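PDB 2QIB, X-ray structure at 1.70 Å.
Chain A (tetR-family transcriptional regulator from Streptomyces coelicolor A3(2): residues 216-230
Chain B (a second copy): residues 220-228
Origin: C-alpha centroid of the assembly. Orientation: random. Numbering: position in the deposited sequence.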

# COMPACT_ATOMS: atom_id res chain seq x y z
N PRO A 216 -18.06 -18.43 3.71
CA PRO A 216 -17.39 -17.85 2.54
C PRO A 216 -16.03 -18.42 2.20
O PRO A 216 -15.70 -18.50 1.01
N PHE A 217 -15.23 -18.82 3.19
CA PHE A 217 -13.93 -19.39 2.88
C PHE A 217 -14.19 -20.71 2.14
O PHE A 217 -13.52 -21.02 1.14
N GLY A 218 -15.15 -21.45 2.66
CA GLY A 218 -15.58 -22.73 2.07
C GLY A 218 -15.93 -22.53 0.61
O GLY A 218 -15.48 -23.28 -0.28
N ASP A 219 -16.74 -21.52 0.37
CA ASP A 219 -17.18 -21.20 -0.98
C ASP A 219 -16.01 -20.74 -1.86
O ASP A 219 -15.92 -21.14 -3.02
N LEU A 220 -15.09 -19.93 -1.32
CA LEU A 220 -13.87 -19.61 -2.07
C LEU A 220 -13.08 -20.84 -2.52
O LEU A 220 -12.67 -20.95 -3.66
N VAL A 221 -12.84 -21.77 -1.60
CA VAL A 221 -12.08 -22.97 -1.94
C VAL A 221 -12.85 -23.77 -3.01
O VAL A 221 -12.23 -24.20 -3.98
N ASP A 222 -14.17 -23.88 -2.86
CA ASP A 222 -15.03 -24.60 -3.83
C ASP A 222 -14.85 -23.96 -5.21
O ASP A 222 -14.63 -24.67 -6.21
N ARG A 223 -14.94 -22.63 -5.25
CA ARG A 223 -14.76 -21.88 -6.51
C ARG A 223 -13.38 -22.02 -7.16
O ARG A 223 -13.25 -22.09 -8.40
N LEU A 224 -12.34 -22.07 -6.34
CA LEU A 224 -11.01 -22.25 -6.87
C LEU A 224 -10.79 -23.67 -7.39
O LEU A 224 -10.10 -23.88 -8.40
N LEU A 225 -11.39 -24.64 -6.71
CA LEU A 225 -11.33 -26.01 -7.19
C LEU A 225 -12.03 -26.10 -8.55
O LEU A 225 -11.50 -26.71 -9.48
N ALA A 226 -13.18 -25.43 -8.65
CA ALA A 226 -13.98 -25.41 -9.90
C ALA A 226 -13.21 -24.74 -11.04
O ALA A 226 -13.13 -25.26 -12.16
N LEU A 227 -12.60 -23.60 -10.75
CA LEU A 227 -11.74 -22.93 -11.71
C LEU A 227 -10.62 -23.84 -12.22
O LEU A 227 -10.35 -23.89 -13.42
N SER A 228 -9.99 -24.58 -11.30
CA SER A 228 -8.88 -25.49 -11.63
C SER A 228 -9.33 -26.69 -12.47
O SER A 228 -8.49 -27.36 -13.11
N ALA A 229 -10.64 -26.94 -12.44
CA ALA A 229 -11.26 -28.08 -13.12
C ALA A 229 -10.53 -29.38 -12.79
O ALA A 229 -10.13 -30.13 -13.68
N ARG A 230 -10.34 -29.62 -11.50
CA ARG A 230 -9.80 -30.88 -11.01
C ARG A 230 -10.77 -32.06 -11.25
O ARG A 230 -11.99 -31.88 -11.31
N LEU B 220 -1.22 -22.99 -4.13
CA LEU B 220 -2.14 -22.15 -3.35
C LEU B 220 -3.47 -22.85 -3.11
O LEU B 220 -4.01 -22.84 -2.00
N VAL B 221 -4.00 -23.46 -4.17
CA VAL B 221 -5.29 -24.17 -4.10
C VAL B 221 -5.17 -25.40 -3.19
O VAL B 221 -6.03 -25.64 -2.35
N ASP B 222 -4.07 -26.13 -3.34
CA ASP B 222 -3.73 -27.24 -2.44
C ASP B 222 -3.62 -26.78 -0.99
O ASP B 222 -4.16 -27.43 -0.09
N ARG B 223 -2.93 -25.66 -0.77
CA ARG B 223 -2.75 -25.07 0.55
C ARG B 223 -4.09 -24.67 1.20
O ARG B 223 -4.35 -25.05 2.35
N LEU B 224 -4.93 -23.93 0.48
CA LEU B 224 -6.25 -23.55 0.97
C LEU B 224 -7.11 -24.77 1.28
O LEU B 224 -7.95 -24.74 2.18
N LEU B 225 -6.90 -25.83 0.50
CA LEU B 225 -7.58 -27.10 0.75
C LEU B 225 -7.04 -27.67 2.07
O LEU B 225 -7.82 -27.93 2.99
N ALA B 226 -5.72 -27.78 2.17
CA ALA B 226 -5.03 -28.46 3.29
C ALA B 226 -5.04 -27.72 4.62
O ALA B 226 -5.05 -28.35 5.68
N LEU B 227 -5.01 -26.38 4.59
CA LEU B 227 -5.07 -25.58 5.82
C LEU B 227 -6.50 -25.44 6.35
O LEU B 227 -6.70 -25.09 7.52
N SER B 228 -7.49 -25.72 5.50
CA SER B 228 -8.88 -25.78 5.96
C SER B 228 -9.27 -27.21 6.37
O SER B 228 -10.41 -27.65 6.12

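The two helices cross at 144° between their N-to-C directions, roughly antiparallel, with axes 10.0 Å apart at closest approach. The register is reciprocal: the CA atoms of A:Val221 and B:Leu224 lie 6.5 Å apart, and those of A:Leu224 and B:Val221 6.6 Å. All four residues direct CA-to-CB toward the other helix, so valine faces leucine twice across the centre. A:Val221 (chi1 t) places CG2 4.0 Å from B:Leu224 CB, while A:Leu224 (m, t) brings CB within 4.2 Å of B:Val221 CG2. The leucines also meet each other, A:Leu224 CD1 to B:Leu224 CD2 at 3.9 Å. B:Leu224 has chi1 m, but its chi2 of -11° lies between wells.

Around this centre, A:Phe217 (chi1 t) extends toward chain B and meets it with its ring edge: CZ is 3.7 Å from B:Leu224 CD1, and CE2 is 3.4 Å from B:Ser228 CB. The A:Leu225 and B:Leu225 CA-to-CB bonds point sideways, yet their ends come nearer. A:Leu225 (m, t) sets CD2 3.7 Å from B:Val221 CG1 and 4.2 Å from B:Leu225 CD1, adding methyl contacts beside the centre.

Polar groups serve mainly their own helix, and no hydrogen bond spans the two stretches. A:Ser228 (m) points toward chain B, but its OG donates to A:Leu224 O at 2.9 Å; the same OG lies 4.0 Å from B:Val221 CG2. At the exposed edge, beyond the helix end where A:Ala229 turns to positive phi in a Schellman motif, A:Arg230 reaches across. A:Arg230 and B:Asp222 (chi1 m) are oppositely charged and pair as a salt bridge, but the modelled 2.2 Å between A:Arg230 NH2 and B:Asp222 OD1 is a clash, so the detailed geometry is not reliable.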

# COMPACT_ATOMS: atom_id res chain seq x y z
CB PRO A 216 -17.24 -16.36 2.92
CG PRO A 216 -18.31 -16.11 3.92
CD PRO A 216 -18.44 -17.39 4.69
CB PHE A 217 -13.05 -19.63 4.12
CG PHE A 217 -11.70 -20.20 3.79
CD1 PHE A 217 -10.71 -19.40 3.22
CD2 PHE A 217 -11.42 -21.55 4.02
CE1 PHE A 217 -9.47 -19.92 2.89
CE2 PHE A 217 -10.17 -22.07 3.70
CZ PHE A 217 -9.21 -21.28 3.14
CB ASP A 219 -18.31 -20.17 -0.94
CG ASP A 219 -18.82 -19.83 -2.33
OD1 ASP A 219 -19.21 -20.75 -3.08
OD2 ASP A 219 -18.83 -18.64 -2.66
CB LEU A 220 -12.95 -18.67 -1.25
CG LEU A 220 -11.56 -18.37 -1.85
CD1 LEU A 220 -11.68 -17.46 -3.10
CD2 LEU A 220 -10.68 -17.71 -0.81
CB VAL A 221 -11.82 -23.83 -0.68
CG1 VAL A 221 -11.19 -25.20 -1.03
CG2 VAL A 221 -10.97 -23.01 0.32
CB ASP A 222 -16.51 -24.52 -3.45
CG ASP A 222 -16.87 -25.32 -2.19
OD1 ASP A 222 -15.99 -26.04 -1.67
OD2 ASP A 222 -18.03 -25.20 -1.73
CB ARG A 223 -15.12 -20.42 -6.31
CG ARG A 223 -16.61 -20.23 -6.15
CD ARG A 223 -16.85 -18.86 -5.61
NE ARG A 223 -18.28 -18.60 -5.47
CZ ARG A 223 -19.02 -17.97 -6.37
NH1 ARG A 223 -18.47 -17.54 -7.51
NH2 ARG A 223 -20.31 -17.77 -6.14
CB LEU A 224 -9.95 -21.87 -5.83
CG LEU A 224 -9.90 -20.36 -5.50
CD1 LEU A 224 -8.86 -20.14 -4.42
CD2 LEU A 224 -9.57 -19.54 -6.75
CB LEU A 225 -11.93 -26.98 -6.16
CG LEU A 225 -11.01 -27.21 -4.95
CD1 LEU A 225 -11.81 -27.96 -3.83
CD2 LEU A 225 -9.72 -27.96 -5.35
CB ALA A 226 -15.33 -24.73 -9.67
CB LEU A 227 -11.19 -21.63 -11.10
CG LEU A 227 -10.49 -20.65 -12.03
CD1 LEU A 227 -11.40 -20.28 -13.21
CD2 LEU A 227 -10.16 -19.44 -11.19
CB SER A 228 -8.19 -25.99 -10.36
OG SER A 228 -7.69 -24.91 -9.60
CB ALA A 229 -11.35 -27.85 -14.64
CB ARG A 230 -9.53 -30.74 -9.52
CG ARG A 230 -8.18 -31.25 -9.09
CD ARG A 230 -7.21 -30.09 -8.88
NE ARG A 230 -6.71 -30.11 -7.51
CZ ARG A 230 -5.89 -29.21 -6.96
NH1 ARG A 230 -5.43 -28.17 -7.66
NH2 ARG A 230 -5.54 -29.36 -5.70
CB LEU B 220 -2.36 -20.79 -4.05
CG LEU B 220 -3.47 -19.90 -3.47
CD1 LEU B 220 -3.02 -19.16 -2.21
CD2 LEU B 220 -3.99 -18.93 -4.52
CB VAL B 221 -5.80 -24.52 -5.52
CG1 VAL B 221 -7.06 -25.36 -5.46
CG2 VAL B 221 -6.03 -23.23 -6.33
CB ASP B 222 -2.43 -27.91 -2.90
CG ASP B 222 -2.61 -28.70 -4.19
OD1 ASP B 222 -3.73 -29.19 -4.44
OD2 ASP B 222 -1.63 -28.84 -4.96
CB ARG B 223 -1.80 -23.87 0.44
CG ARG B 223 -1.18 -23.40 1.75
CD ARG B 223 0.20 -22.79 1.52
NE ARG B 223 1.12 -23.73 0.88
CZ ARG B 223 1.74 -24.73 1.51
NH1 ARG B 223 1.53 -24.93 2.81
NH2 ARG B 223 2.56 -25.54 0.84
CB LEU B 224 -7.00 -22.68 -0.04
CG LEU B 224 -6.91 -21.14 -0.11
CD1 LEU B 224 -6.22 -20.45 1.07
CD2 LEU B 224 -6.37 -20.66 -1.43
CB LEU B 225 -7.32 -28.07 -0.41
CG LEU B 225 -8.48 -28.71 -1.18
CD1 LEU B 225 -7.94 -29.84 -2.05
CD2 LEU B 225 -9.64 -29.20 -0.29
CB ALA B 226 -3.59 -28.80 2.90
CB LEU B 227 -4.43 -24.20 5.64
CG LEU B 227 -2.89 -24.16 5.59
CD1 LEU B 227 -2.43 -22.85 4.97
CD2 LEU B 227 -2.24 -24.36 6.96
CB SER B 228 -9.82 -25.29 4.88
OG SER B 228 -9.70 -26.10 3.74